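Local coordinates for nucleotidyltransferase-like protein (Exiguobacterium sibiricum, PDB 3C18), which is of unknown function but probably transfers nucleotides, pairing a nucleotidyltransferase-like domain with a C-terminal helix-turn-helix domain, at residues Y226-R234 with L243-L252. Sequence-based numbering, arbitrary orientation.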
# COMPACT_ATOMS: atom_id res chain seq x y z
N TYR A 226 1.48 11.64 -17.63
CA TYR A 226 2.64 11.99 -16.80
C TYR A 226 3.89 11.30 -17.29
O TYR A 226 4.94 11.89 -17.41
CB TYR A 226 2.38 11.65 -15.34
CG TYR A 226 3.50 12.02 -14.40
CD1 TYR A 226 3.55 13.26 -13.80
CD2 TYR A 226 4.48 11.12 -14.09
CE1 TYR A 226 4.55 13.59 -12.93
CE2 TYR A 226 5.51 11.45 -13.23
CZ TYR A 226 5.53 12.68 -12.65
OH TYR A 226 6.54 12.99 -11.80
N LEU A 227 3.76 10.03 -17.61
CA LEU A 227 4.90 9.23 -18.09
C LEU A 227 5.37 9.79 -19.43
O LEU A 227 6.52 10.17 -19.60
CB LEU A 227 4.48 7.74 -18.24
CG LEU A 227 5.52 6.76 -18.78
CD1 LEU A 227 6.77 6.73 -17.83
CD2 LEU A 227 4.93 5.33 -18.92
N PHE A 228 4.44 10.02 -20.34
CA PHE A 228 4.82 10.47 -21.70
C PHE A 228 5.52 11.83 -21.68
O PHE A 228 6.50 12.05 -22.37
CB PHE A 228 3.61 10.57 -22.62
CG PHE A 228 2.85 9.30 -22.74
CD1 PHE A 228 3.51 8.09 -22.62
CD2 PHE A 228 1.50 9.31 -23.05
CE1 PHE A 228 2.83 6.91 -22.77
CE2 PHE A 228 0.80 8.12 -23.17
CZ PHE A 228 1.48 6.92 -23.03
N GLU A 229 5.07 12.69 -20.79
CA GLU A 229 5.63 14.03 -20.69
C GLU A 229 7.06 13.93 -20.18
O GLU A 229 7.94 14.64 -20.65
CB GLU A 229 4.83 14.91 -19.74
CG GLU A 229 5.36 16.34 -19.59
N VAL A 230 7.28 13.07 -19.19
CA VAL A 230 8.66 12.89 -18.66
C VAL A 230 9.54 12.32 -19.78
O VAL A 230 10.68 12.73 -19.98
CB VAL A 230 8.71 11.98 -17.42
CG1 VAL A 230 10.15 11.49 -17.13
CG2 VAL A 230 8.15 12.72 -16.23
N MSE A 231 8.98 11.38 -20.54
CA MSE A 231 9.76 10.70 -21.59
C MSE A 231 10.16 11.64 -22.70
O MSE A 231 11.26 11.56 -23.26
CB MSE A 231 9.03 9.50 -22.13
CG MSE A 231 9.05 8.35 -21.19
SE MSE A 231 8.03 6.80 -21.78
CE MSE A 231 9.33 6.04 -23.00
N ARG A 232 9.29 12.59 -23.00
CA ARG A 232 9.52 13.49 -24.12
C ARG A 232 10.50 14.57 -23.76
O ARG A 232 10.81 15.40 -24.59
CB ARG A 232 8.23 14.15 -24.59
CG ARG A 232 7.39 13.22 -25.39
CD ARG A 232 6.01 13.82 -25.61
NE ARG A 232 5.21 12.88 -26.38
CZ ARG A 232 3.95 12.59 -26.10
NH1 ARG A 232 3.37 13.17 -25.05
NH2 ARG A 232 3.28 11.71 -26.83
N GLU A 233 10.97 14.56 -22.52
CA GLU A 233 12.00 15.52 -22.10
C GLU A 233 13.34 15.20 -22.75
O GLU A 233 14.31 15.94 -22.61
CB GLU A 233 12.16 15.60 -20.59
CG GLU A 233 11.01 16.36 -20.00
CD GLU A 233 11.15 16.62 -18.52
OE1 GLU A 233 11.80 15.81 -17.79
OE2 GLU A 233 10.57 17.65 -18.08
N ARG A 234 13.37 14.08 -23.45
CA ARG A 234 14.55 13.74 -24.25
C ARG A 234 14.09 13.25 -25.59
O ARG A 234 13.00 12.73 -25.73
CB ARG A 234 15.51 12.77 -23.55
CG ARG A 234 15.11 11.33 -23.51
CD ARG A 234 16.19 10.48 -22.86
NE ARG A 234 16.48 10.91 -21.50
CZ ARG A 234 17.27 10.24 -20.66
NH1 ARG A 234 17.84 9.10 -21.03
NH2 ARG A 234 17.47 10.70 -19.43
N LEU A 243 14.68 4.64 -17.28
CA LEU A 243 13.33 5.01 -16.82
C LEU A 243 13.21 4.76 -15.32
O LEU A 243 12.70 5.59 -14.55
CB LEU A 243 12.25 4.21 -17.58
CG LEU A 243 11.86 4.56 -19.02
CD1 LEU A 243 10.89 3.53 -19.58
CD2 LEU A 243 11.25 5.94 -19.13
N MSE A 244 13.70 3.61 -14.90
CA MSE A 244 13.65 3.22 -13.50
C MSE A 244 14.45 4.12 -12.60
O MSE A 244 14.16 4.20 -11.40
CB MSE A 244 14.11 1.79 -13.27
CG MSE A 244 13.24 0.77 -13.89
SE MSE A 244 11.57 0.43 -12.96
CE MSE A 244 12.34 -0.30 -11.39
N GLU A 245 15.45 4.78 -13.17
CA GLU A 245 16.39 5.58 -12.42
C GLU A 245 16.03 7.06 -12.45
O GLU A 245 16.59 7.84 -11.73
CB GLU A 245 17.82 5.44 -12.96
CG GLU A 245 18.47 4.07 -12.70
CD GLU A 245 18.46 3.67 -11.21
OE1 GLU A 245 19.19 4.36 -10.48
OE2 GLU A 245 17.77 2.67 -10.81
N GLU A 246 15.08 7.41 -13.28
CA GLU A 246 14.65 8.81 -13.46
C GLU A 246 13.89 9.24 -12.22
O GLU A 246 12.93 8.61 -11.83
CB GLU A 246 13.79 8.91 -14.69
CG GLU A 246 13.32 10.28 -15.03
CD GLU A 246 14.44 11.22 -15.35
OE1 GLU A 246 15.53 10.76 -15.76
OE2 GLU A 246 14.23 12.42 -15.14
N SER A 247 14.31 10.32 -11.60
CA SER A 247 13.73 10.70 -10.31
C SER A 247 12.24 11.00 -10.38
O SER A 247 11.47 10.60 -9.49
CB SER A 247 14.51 11.85 -9.68
OG SER A 247 14.32 13.02 -10.43
N ARG A 248 11.82 11.60 -11.47
CA ARG A 248 10.40 12.00 -11.60
C ARG A 248 9.46 10.81 -11.68
O ARG A 248 8.22 10.95 -11.57
CB ARG A 248 10.17 12.92 -12.78
CG ARG A 248 10.84 14.28 -12.62
CD ARG A 248 10.55 15.17 -13.81
NE ARG A 248 9.12 15.49 -13.85
CZ ARG A 248 8.49 16.00 -14.91
NH1 ARG A 248 9.18 16.24 -16.03
NH2 ARG A 248 7.18 16.27 -14.86
N LEU A 249 10.05 9.64 -11.86
CA LEU A 249 9.25 8.39 -12.02
C LEU A 249 9.34 7.48 -10.81
O LEU A 249 8.90 6.35 -10.81
CB LEU A 249 9.70 7.63 -13.26
CG LEU A 249 9.49 8.36 -14.59
CD1 LEU A 249 10.07 7.57 -15.76
CD2 LEU A 249 7.97 8.69 -14.77
N THR A 250 9.93 8.00 -9.76
CA THR A 250 10.18 7.25 -8.52
C THR A 250 8.96 6.52 -8.02
O THR A 250 8.99 5.36 -7.67
CB THR A 250 10.62 8.18 -7.36
OG1 THR A 250 11.94 8.67 -7.61
CG2 THR A 250 10.57 7.45 -6.01
N GLU A 251 7.87 7.24 -7.96
CA GLU A 251 6.61 6.69 -7.41
C GLU A 251 5.99 5.67 -8.33
O GLU A 251 5.12 4.92 -7.93
CB GLU A 251 5.60 7.80 -7.14
CG GLU A 251 6.08 8.86 -6.15
CD GLU A 251 6.31 8.29 -4.74
OE1 GLU A 251 5.64 7.31 -4.35
OE2 GLU A 251 7.17 8.84 -4.03
N LEU A 252 6.47 5.62 -9.56
CA LEU A 252 5.89 4.71 -10.55
C LEU A 252 6.76 3.50 -10.77
O LEU A 252 6.39 2.62 -11.53
CB LEU A 252 5.70 5.43 -11.88
CG LEU A 252 4.53 6.41 -12.00
CD1 LEU A 252 4.65 7.23 -13.30
CD2 LEU A 252 3.22 5.63 -11.92
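L249 sits at the apolar centre, where its two methyls meet three side chains of helix 220-231. Its CD2 packs against L227 CD1 at 3.8 Å, the leucines crossing at about a right angle, and reaches CE2 of the Y226 ring. V230 comes tip to tip with it, CG1 on L249 CG. One turn on from L227, M231 CG lies against L243 CD2 (3.9 Å), while L252 CD1 touches Y226 CD2. This is a winged helix-turn-helix: the contact joins its first helix, 220-231, to the end of the second, 240-245, and the 3-10 turn before the third, 253-265, whose L256 and F263 also touch L227. Y226, its CG anti to the backbone N (chi1 -178°), swings its ring to the 3-10 segment, and its OH donates to R248 O at 2.7 Å, within the carbonyl's plane and onto one lone pair at a C=O...OH angle of 135°. A phenylalanine here would probably leave the R248 carbonyl without its hydroxyl donor. R248 runs over V230, whose CG2 lies 3.5 Å above the centre of the guanidinium plane. A bend at chi3 turns the group toward E233: R248 NH1 and E233 OE2 form a salt bridge at 2.9 Å, the two planes 53° apart. E246 CG rests on the other methyl, V230 CG1, and E246 OE1 stands 4.2 Å from R234 NH2, far off the guanidinium plane: opposite charges, no salt bridge.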